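Local coordinates for galactose-1-phosphate uridylyltransferase (Bacillus cereus, PDB 4QVU), which is of unknown function but has a HIT-like fold, binds zinc and is probably related to galactose-1-phosphate uridylyltransferases, at residues 106-111 / 205-210. Numbering follows the deposited sequence.
Sequences ILYKNH and NLFFYY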
loop_
_atom_site.group_PDB
_atom_site.type_symbol
_atom_site.label_atom_id
_atom_site.label_comp_id
_atom_site.label_asym_id
_atom_site.label_seq_id
_atom_site.Cartn_x
_atom_site.Cartn_y
_atom_site.Cartn_z
ATOM N N ILE A 106 -13.479 -17.059 -15.265
ATOM C CA ILE A 106 -12.244 -16.321 -15.509
ATOM C C ILE A 106 -11.716 -16.622 -16.906
ATOM O O ILE A 106 -11.700 -17.781 -17.325
ATOM C CB ILE A 106 -11.189 -16.688 -14.428
ATOM C CG1 ILE A 106 -11.490 -15.985 -13.090
ATOM C CG2 ILE A 106 -9.767 -16.378 -14.903
ATOM C CD1 ILE A 106 -10.518 -16.323 -11.954
ATOM N N LEU A 107 -11.256 -15.568 -17.594
ATOM C CA LEU A 107 -10.567 -15.568 -18.881
ATOM C C LEU A 107 -9.227 -14.851 -18.673
ATOM O O LEU A 107 -9.202 -13.677 -18.264
ATOM C CB LEU A 107 -11.413 -14.926 -20.009
ATOM C CG LEU A 107 -10.699 -14.623 -21.355
ATOM C CD1 LEU A 107 -10.213 -15.878 -22.056
ATOM C CD2 LEU A 107 -11.581 -13.852 -22.278
ATOM N N TYR A 108 -8.117 -15.575 -18.898
ATOM C CA TYR A 108 -6.784 -15.017 -18.699
ATOM C C TYR A 108 -5.745 -15.770 -19.545
ATOM O O TYR A 108 -6.015 -16.859 -20.061
ATOM C CB TYR A 108 -6.394 -15.039 -17.191
ATOM C CG TYR A 108 -5.902 -16.362 -16.646
ATOM C CD1 TYR A 108 -6.791 -17.390 -16.350
ATOM C CD2 TYR A 108 -4.557 -16.558 -16.351
ATOM C CE1 TYR A 108 -6.345 -18.605 -15.831
ATOM C CE2 TYR A 108 -4.099 -17.768 -15.822
ATOM C CZ TYR A 108 -4.998 -18.786 -15.560
ATOM O OH TYR A 108 -4.551 -19.970 -15.036
ATOM N N LYS A 109 -4.558 -15.160 -19.683
ATOM C CA LYS A 109 -3.422 -15.686 -20.435
ATOM C C LYS A 109 -2.139 -15.571 -19.618
ATOM O O LYS A 109 -1.982 -14.633 -18.834
ATOM C CB LYS A 109 -3.257 -14.937 -21.773
ATOM C CG LYS A 109 -2.164 -15.522 -22.644
ATOM C CD LYS A 109 -1.840 -14.750 -23.900
ATOM C CE LYS A 109 -0.724 -15.479 -24.606
ATOM N NZ LYS A 109 -0.348 -14.833 -25.883
ATOM N N ASN A 110 -1.225 -16.523 -19.830
ATOM C CA ASN A 110 0.129 -16.555 -19.274
ATOM C C ASN A 110 1.100 -16.661 -20.438
ATOM O O ASN A 110 0.875 -17.486 -21.327
ATOM C CB ASN A 110 0.313 -17.714 -18.283
ATOM C CG ASN A 110 -0.695 -17.804 -17.168
ATOM O OD1 ASN A 110 -1.197 -16.800 -16.664
ATOM N ND2 ASN A 110 -0.983 -19.022 -16.733
ATOM N N HIS A 111 2.134 -15.809 -20.477
ATOM C CA HIS A 111 3.154 -15.848 -21.524
ATOM C C HIS A 111 4.522 -15.641 -20.916
ATOM O O HIS A 111 4.720 -14.688 -20.165
ATOM C CB HIS A 111 2.880 -14.798 -22.609
ATOM C CG HIS A 111 3.867 -14.817 -23.738
ATOM N ND1 HIS A 111 5.057 -14.107 -23.673
ATOM C CD2 HIS A 111 3.800 -15.444 -24.936
ATOM C CE1 HIS A 111 5.680 -14.342 -24.817
ATOM N NE2 HIS A 111 4.965 -15.142 -25.607
ATOM N N ASN A 205 1.054 -11.283 -18.501
ATOM C CA ASN A 205 -0.248 -11.876 -18.262
ATOM C C ASN A 205 -1.343 -11.005 -18.810
ATOM O O ASN A 205 -1.233 -9.773 -18.771
ATOM C CB ASN A 205 -0.500 -12.078 -16.769
ATOM C CG ASN A 205 0.232 -13.183 -16.071
ATOM O OD1 ASN A 205 0.935 -12.940 -15.108
ATOM N ND2 ASN A 205 -0.032 -14.421 -16.418
ATOM N N LEU A 206 -2.425 -11.638 -19.277
ATOM C CA LEU A 206 -3.661 -10.955 -19.634
ATOM C C LEU A 206 -4.696 -11.379 -18.661
ATOM O O LEU A 206 -4.776 -12.570 -18.374
ATOM C CB LEU A 206 -4.160 -11.196 -21.075
ATOM C CG LEU A 206 -3.268 -10.900 -22.272
ATOM C CD1 LEU A 206 -4.053 -11.134 -23.538
ATOM C CD2 LEU A 206 -2.736 -9.468 -22.260
ATOM N N PHE A 207 -5.463 -10.435 -18.122
ATOM C CA PHE A 207 -6.586 -10.741 -17.235
ATOM C C PHE A 207 -7.800 -10.021 -17.735
ATOM O O PHE A 207 -7.728 -8.820 -17.997
ATOM C CB PHE A 207 -6.316 -10.391 -15.769
ATOM C CG PHE A 207 -5.101 -11.056 -15.189
ATOM C CD1 PHE A 207 -5.115 -12.409 -14.869
ATOM C CD2 PHE A 207 -3.940 -10.331 -14.953
ATOM C CE1 PHE A 207 -3.987 -13.030 -14.353
ATOM C CE2 PHE A 207 -2.818 -10.949 -14.420
ATOM C CZ PHE A 207 -2.848 -12.295 -14.125
ATOM N N PHE A 208 -8.908 -10.745 -17.897
ATOM C CA PHE A 208 -10.139 -10.141 -18.368
ATOM C C PHE A 208 -11.131 -10.066 -17.236
ATOM O O PHE A 208 -11.159 -10.937 -16.364
ATOM C CB PHE A 208 -10.715 -10.909 -19.557
ATOM C CG PHE A 208 -9.935 -10.731 -20.838
ATOM C CD1 PHE A 208 -8.804 -11.506 -21.101
ATOM C CD2 PHE A 208 -10.352 -9.818 -21.803
ATOM C CE1 PHE A 208 -8.094 -11.353 -22.297
ATOM C CE2 PHE A 208 -9.640 -9.669 -23.004
ATOM C CZ PHE A 208 -8.520 -10.444 -23.244
ATOM N N TYR A 209 -11.922 -8.983 -17.238
ATOM C CA TYR A 209 -12.952 -8.694 -16.236
ATOM C C TYR A 209 -14.206 -8.132 -16.894
ATOM O O TYR A 209 -14.110 -7.369 -17.865
ATOM C CB TYR A 209 -12.441 -7.679 -15.175
ATOM C CG TYR A 209 -11.027 -7.907 -14.670
ATOM C CD1 TYR A 209 -9.923 -7.498 -15.416
ATOM C CD2 TYR A 209 -10.794 -8.441 -13.402
ATOM C CE1 TYR A 209 -8.625 -7.706 -14.963
ATOM C CE2 TYR A 209 -9.496 -8.610 -12.917
ATOM C CZ TYR A 209 -8.415 -8.261 -13.711
ATOM O OH TYR A 209 -7.131 -8.417 -13.259
ATOM N N TYR A 210 -15.375 -8.520 -16.367
ATOM C CA TYR A 210 -16.665 -7.971 -16.757
ATOM C C TYR A 210 -17.173 -7.278 -15.503
ATOM O O TYR A 210 -17.653 -7.936 -14.577
ATOM C CB TYR A 210 -17.639 -9.014 -17.356
ATOM C CG TYR A 210 -18.942 -8.386 -17.806
ATOM C CD1 TYR A 210 -19.045 -7.761 -19.048
ATOM C CD2 TYR A 210 -20.052 -8.353 -16.964
ATOM C CE1 TYR A 210 -20.228 -7.140 -19.449
ATOM C CE2 TYR A 210 -21.235 -7.726 -17.351
ATOM C CZ TYR A 210 -21.318 -7.123 -18.595
ATOM O OH TYR A 210 -22.477 -6.503 -18.981
#
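Two central strands of the HIT-like antiparallel sheet pair here, strand 104-111 from the N-terminal family region and strand 203-211 from the C-terminal one. Segments 106-111 and 205-210 run antiparallel, their axes 173° apart. In the hydrogen-bonded pair of Lys109 and Leu206, Lys109 N donates to a lone pair of Leu206 O at 2.9 Å, and Leu206 N returns a bond to Lys109 O. Lys109 O takes a second bond, from Asn205 ND2 at 3.1 Å. This bond is nearly straight (169°) and lies in the Asn205 amide plane, on a lone pair of the carbonyl. Leu206 N comes from above the carbonyl plane, so the two donors reach the oxygen from different directions. Arg222 NH1 of the next strand, 214-222, binds Asn205 OD1, so both ends of this buried amide are held. Phe208 N donates to Leu107 O at 3.0 Å, nearly along the C=O axis.

The pairing joins the two halves of the sheet. On the Leu107 and Phe208 face, helix 79-97 packs over both side chains. Leu107 has CG anti to its backbone N. With chi2 at 64°, CD2 lies over one face of the Phe208 ring, toward its rim, 4.0 Å from the centroid, as a CH-pi contact. Lys109 CB meets Leu206 CB at 3.9 Å. The extended Lys109 chain carries NZ on to Tyr204 OH. On the other face, the Tyr108 and Phe207 side chains lie side by side and point the same way, Tyr108 CB 3.7 Å from Phe207 CD1. Tyr232 and Leu228 of the second subunit pack there, against Phe207 and Tyr108 respectively.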